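Local atomic coordinates of d-3-phosphoglycerate dehydrogenase oxidoreductase protein (Ralstonia solanacearum, PDB entry 3GG9), a protein that probably oxidises D-3-phosphoglycerate with NAD as cofactor. Residues Gln161-Phe166 with Phe182-Leu187. Numbering follows the deposited sequence.
Sequences QTLGIF and FGMNVL
Strands 162-166 and 185-189 are joined through helix 170-181 as a beta-alpha-beta unit in the parallel sheet of the Rossmann-type domain, which probably binds NAD as in its family. Four backbone bonds zip them together: N185 N to Q161 O, L163 N to N185 O, L187 N to L163 O and I165 N to L187 O. The last is nearly straight, 2.7 Å from I165 N to L187 O, whereas L163 N approaches N185 O from above its carbonyl plane. Just before the second strand, G183 closes the helix in a Schellman motif; its positive phi (77°) is easy for a residue without a side chain.

The buried side carries L163, I165 and V186. L163 CD2 and V186 CG2 lie alongside each other at 4.2 Å, while I165 crosses V186 obliquely; the branched aliphatic chains of I165 and V186 pack onto helix 170-181. The flexible thioether of M184 bends at chi3 (79°), bringing CE to 3.8 Å from L163 CB; W116 of helix 109-123 touches both side chains.

The face with T162, N185 and L187 is more open to solvent. N185 ND2 donates to T162 OG1 over 3.1 Å, with the hydroxyl in the amide plane; short polar side chains suit this more exposed end. T162 CG2 rests 3.8 Å from L187 CD1, and L187 reaches Q215 of helix 209-215. Backbone bonding thus fixes the register, apolar contact fills the face under helix 170-181, and one amide-hydroxyl bond ties the strands on the wetter one.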
loop_
_atom_site.group_PDB
_atom_site.type_symbol
_atom_site.label_atom_id
_atom_site.label_comp_id
_atom_site.label_asym_id
_atom_site.label_seq_id
_atom_site.Cartn_x
_atom_site.Cartn_y
_atom_site.Cartn_z
ATOM N N GLN A 161 -2.488 -9.445 -14.480
ATOM C CA GLN A 161 -2.503 -10.585 -13.574
ATOM C C GLN A 161 -3.917 -10.972 -13.163
ATOM O O GLN A 161 -4.875 -10.239 -13.382
ATOM C CB GLN A 161 -1.689 -10.266 -12.322
ATOM C CG GLN A 161 -0.262 -9.933 -12.633
ATOM C CD GLN A 161 0.595 -11.163 -12.636
ATOM O OE1 GLN A 161 1.048 -11.614 -11.582
ATOM N NE2 GLN A 161 0.815 -11.732 -13.823
ATOM N N THR A 162 -4.041 -12.151 -12.577
ATOM C CA THR A 162 -5.336 -12.660 -12.154
ATOM C C THR A 162 -5.636 -12.409 -10.676
ATOM O O THR A 162 -4.895 -12.853 -9.772
ATOM C CB THR A 162 -5.519 -14.161 -12.548
ATOM O OG1 THR A 162 -5.431 -14.300 -13.976
ATOM C CG2 THR A 162 -6.870 -14.684 -12.101
ATOM N N LEU A 163 -6.735 -11.699 -10.450
ATOM C CA LEU A 163 -7.307 -11.464 -9.124
ATOM C C LEU A 163 -8.480 -12.408 -8.857
ATOM O O LEU A 163 -9.520 -12.327 -9.527
ATOM C CB LEU A 163 -7.774 -10.009 -9.005
ATOM C CG LEU A 163 -8.488 -9.589 -7.711
ATOM C CD1 LEU A 163 -7.570 -9.730 -6.482
ATOM C CD2 LEU A 163 -9.090 -8.172 -7.802
ATOM N N GLY A 164 -8.304 -13.314 -7.890
ATOM C CA GLY A 164 -9.395 -14.147 -7.392
ATOM C C GLY A 164 -10.151 -13.482 -6.239
ATOM O O GLY A 164 -9.551 -13.012 -5.261
ATOM N N ILE A 165 -11.464 -13.375 -6.387
ATOM C CA ILE A 165 -12.328 -12.843 -5.333
ATOM C C ILE A 165 -13.206 -13.971 -4.809
ATOM O O ILE A 165 -14.102 -14.455 -5.510
ATOM C CB ILE A 165 -13.170 -11.622 -5.826
ATOM C CG1 ILE A 165 -12.258 -10.472 -6.305
ATOM C CG2 ILE A 165 -14.156 -11.171 -4.762
ATOM C CD1 ILE A 165 -11.288 -9.924 -5.236
ATOM N N PHE A 166 -12.923 -14.399 -3.580
ATOM C CA PHE A 166 -13.738 -15.394 -2.882
ATOM C C PHE A 166 -14.806 -14.715 -1.996
ATOM O O PHE A 166 -14.536 -14.363 -0.842
ATOM C CB PHE A 166 -12.811 -16.322 -2.063
ATOM C CG PHE A 166 -13.451 -17.622 -1.597
ATOM C CD1 PHE A 166 -12.644 -18.649 -1.104
ATOM C CD2 PHE A 166 -14.835 -17.847 -1.672
ATOM C CE1 PHE A 166 -13.203 -19.863 -0.653
ATOM C CE2 PHE A 166 -15.406 -19.048 -1.231
ATOM C CZ PHE A 166 -14.584 -20.064 -0.718
ATOM N N PHE A 182 -7.291 -1.622 -12.210
ATOM C CA PHE A 182 -5.860 -1.846 -12.397
ATOM C C PHE A 182 -5.502 -2.716 -13.609
ATOM O O PHE A 182 -4.317 -2.966 -13.861
ATOM C CB PHE A 182 -5.192 -2.375 -11.093
ATOM C CG PHE A 182 -4.805 -1.256 -10.152
ATOM C CD1 PHE A 182 -3.488 -0.814 -10.093
ATOM C CD2 PHE A 182 -5.758 -0.596 -9.386
ATOM C CE1 PHE A 182 -3.121 0.248 -9.272
ATOM C CE2 PHE A 182 -5.385 0.498 -8.554
ATOM C CZ PHE A 182 -4.060 0.902 -8.509
ATOM N N GLY A 183 -6.512 -3.151 -14.367
ATOM C CA GLY A 183 -6.275 -3.992 -15.557
ATOM C C GLY A 183 -5.962 -5.458 -15.229
ATOM O O GLY A 183 -5.297 -6.143 -16.014
ATOM N N MET A 184 -6.441 -5.934 -14.082
ATOM C CA MET A 184 -6.278 -7.326 -13.668
ATOM C C MET A 184 -7.351 -8.205 -14.338
ATOM O O MET A 184 -8.384 -7.701 -14.789
ATOM C CB MET A 184 -6.339 -7.469 -12.139
ATOM C CG MET A 184 -5.296 -6.656 -11.354
ATOM S SD MET A 184 -5.235 -7.076 -9.599
ATOM C CE MET A 184 -4.265 -8.599 -9.633
ATOM N N ASN A 185 -7.065 -9.501 -14.457
ATOM C CA ASN A 185 -8.043 -10.524 -14.848
ATOM C C ASN A 185 -8.839 -10.965 -13.615
ATOM O O ASN A 185 -8.341 -11.725 -12.775
ATOM C CB ASN A 185 -7.312 -11.710 -15.523
ATOM C CG ASN A 185 -8.263 -12.767 -16.077
ATOM O OD1 ASN A 185 -9.266 -12.445 -16.713
ATOM N ND2 ASN A 185 -7.936 -14.047 -15.849
ATOM N N VAL A 186 -10.060 -10.466 -13.475
ATOM C CA VAL A 186 -10.831 -10.721 -12.257
ATOM C C VAL A 186 -11.756 -11.950 -12.381
ATOM O O VAL A 186 -12.616 -12.027 -13.290
ATOM C CB VAL A 186 -11.617 -9.467 -11.773
ATOM C CG1 VAL A 186 -12.298 -9.753 -10.424
ATOM C CG2 VAL A 186 -10.700 -8.238 -11.656
ATOM N N LEU A 187 -11.553 -12.900 -11.467
ATOM C CA LEU A 187 -12.395 -14.089 -11.311
ATOM C C LEU A 187 -13.034 -14.142 -9.936
ATOM O O LEU A 187 -12.359 -13.982 -8.910
ATOM C CB LEU A 187 -11.583 -15.374 -11.520
ATOM C CG LEU A 187 -10.842 -15.645 -12.832
ATOM C CD1 LEU A 187 -9.966 -16.888 -12.684
ATOM C CD2 LEU A 187 -11.814 -15.820 -13.985
#